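Local coordinates for general negative regulator of transcription subunit 2 (Saccharomyces cerevisiae, PDB 4BY6), which is required for integrity of the CCR4-NOT core complex, which seems to act as a general transcription factor in the nucleus and is the major cytoplasmic mRNA deadenylase, at residues 83-88 and 104-109. Numbering follows the deposited sequence.
Sequences GVLQST and VALFQD
Leu85 meets Leu106 and Phe107 where two turns of the backbone face each other, their nearest CA atoms, those of Leu85 and Leu106, 9.7 Å apart. Residues 104-109 link helix 101-104 to helix 109-118. They open with a type I beta turn, closed by the bond from Phe107 N to Val104 O (3.0 Å), and Gln108 is then the N-cap of the second helix. Residues 83-88 lie in the long loop before helix 101-104. This segment is also tightly turned, with Gln86 N bonded to Gly83 O and Ser87 N to Val84 O. The contact thus packs a loop of the NOT2/NOT3/NOT5 C-terminal region onto a helix-helix connection. Only side chains bridge the gap, and the contact is small and apolar, burying 111 Å² in all. Leu85 is the shared residue. With its CG anti to the carbonyl carbon (chi1 -72°), its two methyl groups reach different partners. CD2 lies 3.9 Å from Leu106 CD1, the two leucines running past each other in opposite directions. The Phe107 ring also packs on Leu112 of helix 109-118 and on Phe94. Aromatic side chains of another protein chain meet it edge-to-face, and Leu85 makes backbone hydrogen bonds to that chain, so the contact sits at a subunit interface. Leu85 CD1 lies at the edge of the Phe107 ring, near its plane, 3.7 Å from CZ and 3.8 Å from CE1.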
ATOM      1  N   GLY E  83       4.838  38.750  -5.260  1.00 54.95           N
ATOM      2  CA  GLY E  83       5.657  39.382  -6.282  1.00 48.69           C
ATOM      3  C   GLY E  83       6.445  38.509  -7.242  1.00 54.12           C
ATOM      4  O   GLY E  83       7.500  38.907  -7.739  1.00 52.49           O
ATOM      5  N   VAL E  84       5.953  37.305  -7.496  1.00 55.95           N
ATOM      6  CA  VAL E  84       6.538  36.473  -8.532  1.00 47.93           C
ATOM      7  C   VAL E  84       6.411  37.214  -9.858  1.00 44.54           C
ATOM      8  O   VAL E  84       5.295  37.545 -10.271  1.00 46.32           O
ATOM      9  CB  VAL E  84       5.842  35.097  -8.606  1.00 48.10           C
ATOM     10  CG1 VAL E  84       6.424  34.231  -9.723  1.00 43.97           C
ATOM     11  CG2 VAL E  84       5.922  34.397  -7.260  1.00 50.73           C
ATOM     12  N   LEU E  85       7.543  37.541 -10.481  1.00 39.15           N
ATOM     13  CA  LEU E  85       7.542  38.243 -11.771  1.00 43.94           C
ATOM     14  C   LEU E  85       6.660  39.485 -11.698  1.00 46.31           C
ATOM     15  O   LEU E  85       5.825  39.728 -12.579  1.00 39.87           O
ATOM     16  CB  LEU E  85       7.061  37.323 -12.899  1.00 36.48           C
ATOM     17  CG  LEU E  85       8.023  36.204 -13.327  1.00 44.49           C
ATOM     18  CD1 LEU E  85       7.381  35.257 -14.331  1.00 44.06           C
ATOM     19  CD2 LEU E  85       9.311  36.761 -13.906  1.00 37.61           C
ATOM     20  N   GLN E  86       6.830  40.226 -10.604  1.00 56.71           N
ATOM     21  CA  GLN E  86       6.226  41.532 -10.390  1.00 49.89           C
ATOM     22  C   GLN E  86       4.721  41.503 -10.334  1.00 66.68           C
ATOM     23  O   GLN E  86       4.085  42.513 -10.599  1.00 73.62           O
ATOM     24  CB  GLN E  86       6.677  42.500 -11.475  1.00 67.57           C
ATOM     25  CG  GLN E  86       8.179  42.526 -11.655  1.00 70.58           C
ATOM     26  CD  GLN E  86       8.695  43.900 -11.960  1.00 83.25           C
ATOM     27  OE1 GLN E  86       9.009  44.213 -13.111  1.00 93.41           O
ATOM     28  NE2 GLN E  86       8.792  44.739 -10.930  1.00 83.55           N
ATOM     29  N   SER E  87       4.155  40.357  -9.964  1.00 64.53           N
ATOM     30  CA  SER E  87       2.702  40.214  -9.859  1.00 63.12           C
ATOM     31  C   SER E  87       2.142  40.999  -8.676  1.00 64.31           C
ATOM     32  O   SER E  87       2.670  40.931  -7.566  1.00 57.61           O
ATOM     33  CB  SER E  87       2.319  38.741  -9.748  1.00 57.24           C
ATOM     34  OG  SER E  87       0.936  38.595  -9.490  1.00 49.02           O
ATOM     35  N   THR E  88       1.076  41.756  -8.917  1.00 73.74           N
ATOM     36  CA  THR E  88       0.466  42.535  -7.839  1.00 81.38           C
ATOM     37  C   THR E  88      -0.528  41.668  -7.067  1.00 77.20           C
ATOM     38  O   THR E  88      -1.158  42.120  -6.102  1.00 76.86           O
ATOM     39  CB  THR E  88      -0.258  43.807  -8.371  1.00 69.83           C
ATOM     40  OG1 THR E  88      -1.524  43.463  -8.946  1.00 82.09           O
ATOM     41  CG2 THR E  88       0.585  44.506  -9.405  1.00 63.56           C
ATOM     42  N   VAL E 104       5.661  35.891 -20.319  1.00 31.88           N
ATOM     43  CA  VAL E 104       5.788  34.610 -21.008  1.00 30.59           C
ATOM     44  C   VAL E 104       7.078  34.566 -21.851  1.00 37.10           C
ATOM     45  O   VAL E 104       7.762  33.544 -21.938  1.00 40.75           O
ATOM     46  CB  VAL E 104       4.559  34.331 -21.868  1.00 28.47           C
ATOM     47  CG1 VAL E 104       4.727  33.054 -22.658  1.00 32.24           C
ATOM     48  CG2 VAL E 104       3.349  34.205 -20.989  1.00 31.37           C
ATOM     49  N   ALA E 105       7.448  35.702 -22.408  1.00 41.53           N
ATOM     50  CA  ALA E 105       8.685  35.808 -23.164  1.00 44.09           C
ATOM     51  C   ALA E 105       9.940  35.428 -22.379  1.00 48.58           C
ATOM     52  O   ALA E 105      10.975  35.146 -22.980  1.00 51.27           O
ATOM     53  CB  ALA E 105       8.839  37.241 -23.684  1.00 35.73           C
ATOM     54  N   LEU E 106       9.868  35.446 -21.050  1.00 47.74           N
ATOM     55  CA  LEU E 106      11.065  35.193 -20.240  1.00 43.78           C
ATOM     56  C   LEU E 106      11.323  33.711 -20.082  1.00 44.06           C
ATOM     57  O   LEU E 106      12.381  33.310 -19.620  1.00 51.94           O
ATOM     58  CB  LEU E 106      10.937  35.830 -18.859  1.00 43.04           C
ATOM     59  CG  LEU E 106      10.871  37.347 -18.847  1.00 39.28           C
ATOM     60  CD1 LEU E 106      10.546  37.790 -17.465  1.00 45.02           C
ATOM     61  CD2 LEU E 106      12.180  37.856 -19.256  1.00 42.43           C
ATOM     62  N   PHE E 107      10.345  32.901 -20.468  1.00 40.29           N
ATOM     63  CA  PHE E 107      10.428  31.465 -20.247  1.00 43.81           C
ATOM     64  C   PHE E 107      11.147  30.751 -21.385  1.00 44.38           C
ATOM     65  O   PHE E 107      11.098  31.194 -22.537  1.00 38.08           O
ATOM     66  CB  PHE E 107       9.028  30.875 -20.083  1.00 38.26           C
ATOM     67  CG  PHE E 107       8.231  31.505 -18.984  1.00 42.43           C
ATOM     68  CD1 PHE E 107       8.856  31.949 -17.821  1.00 43.64           C
ATOM     69  CD2 PHE E 107       6.850  31.631 -19.092  1.00 38.07           C
ATOM     70  CE1 PHE E 107       8.108  32.518 -16.787  1.00 41.55           C
ATOM     71  CE2 PHE E 107       6.099  32.199 -18.058  1.00 30.97           C
ATOM     72  CZ  PHE E 107       6.730  32.635 -16.913  1.00 35.06           C
ATOM     73  N   GLN E 108      11.807  29.641 -21.066  1.00 38.51           N
ATOM     74  CA  GLN E 108      12.412  28.827 -22.108  1.00 37.03           C
ATOM     75  C   GLN E 108      11.382  27.964 -22.868  1.00 41.92           C
ATOM     76  O   GLN E 108      10.278  27.683 -22.363  1.00 39.45           O
ATOM     77  CB  GLN E 108      13.489  27.954 -21.493  1.00 39.94           C
ATOM     78  CG  GLN E 108      14.494  28.753 -20.707  1.00 56.41           C
ATOM     79  CD  GLN E 108      15.649  27.900 -20.257  1.00 74.44           C
ATOM     80  OE1 GLN E 108      15.894  26.825 -20.816  1.00 85.42           O
ATOM     81  NE2 GLN E 108      16.350  28.348 -19.228  1.00 76.39           N
ATOM     82  N   ASP E 109      11.772  27.505 -24.057  1.00 45.15           N
ATOM     83  CA  ASP E 109      10.872  26.734 -24.911  1.00 39.00           C
ATOM     84  C   ASP E 109      10.170  25.633 -24.114  1.00 40.97           C
ATOM     85  O   ASP E 109       8.937  25.526 -24.152  1.00 45.83           O
ATOM     86  CB  ASP E 109      11.631  26.091 -26.090  1.00 35.69           C
ATOM     87  CG  ASP E 109      12.201  27.107 -27.089  1.00 42.52           C
ATOM     88  OD1 ASP E 109      11.829  28.310 -27.053  1.00 44.89           O
ATOM     89  OD2 ASP E 109      13.060  26.680 -27.906  1.00 45.26           O
TER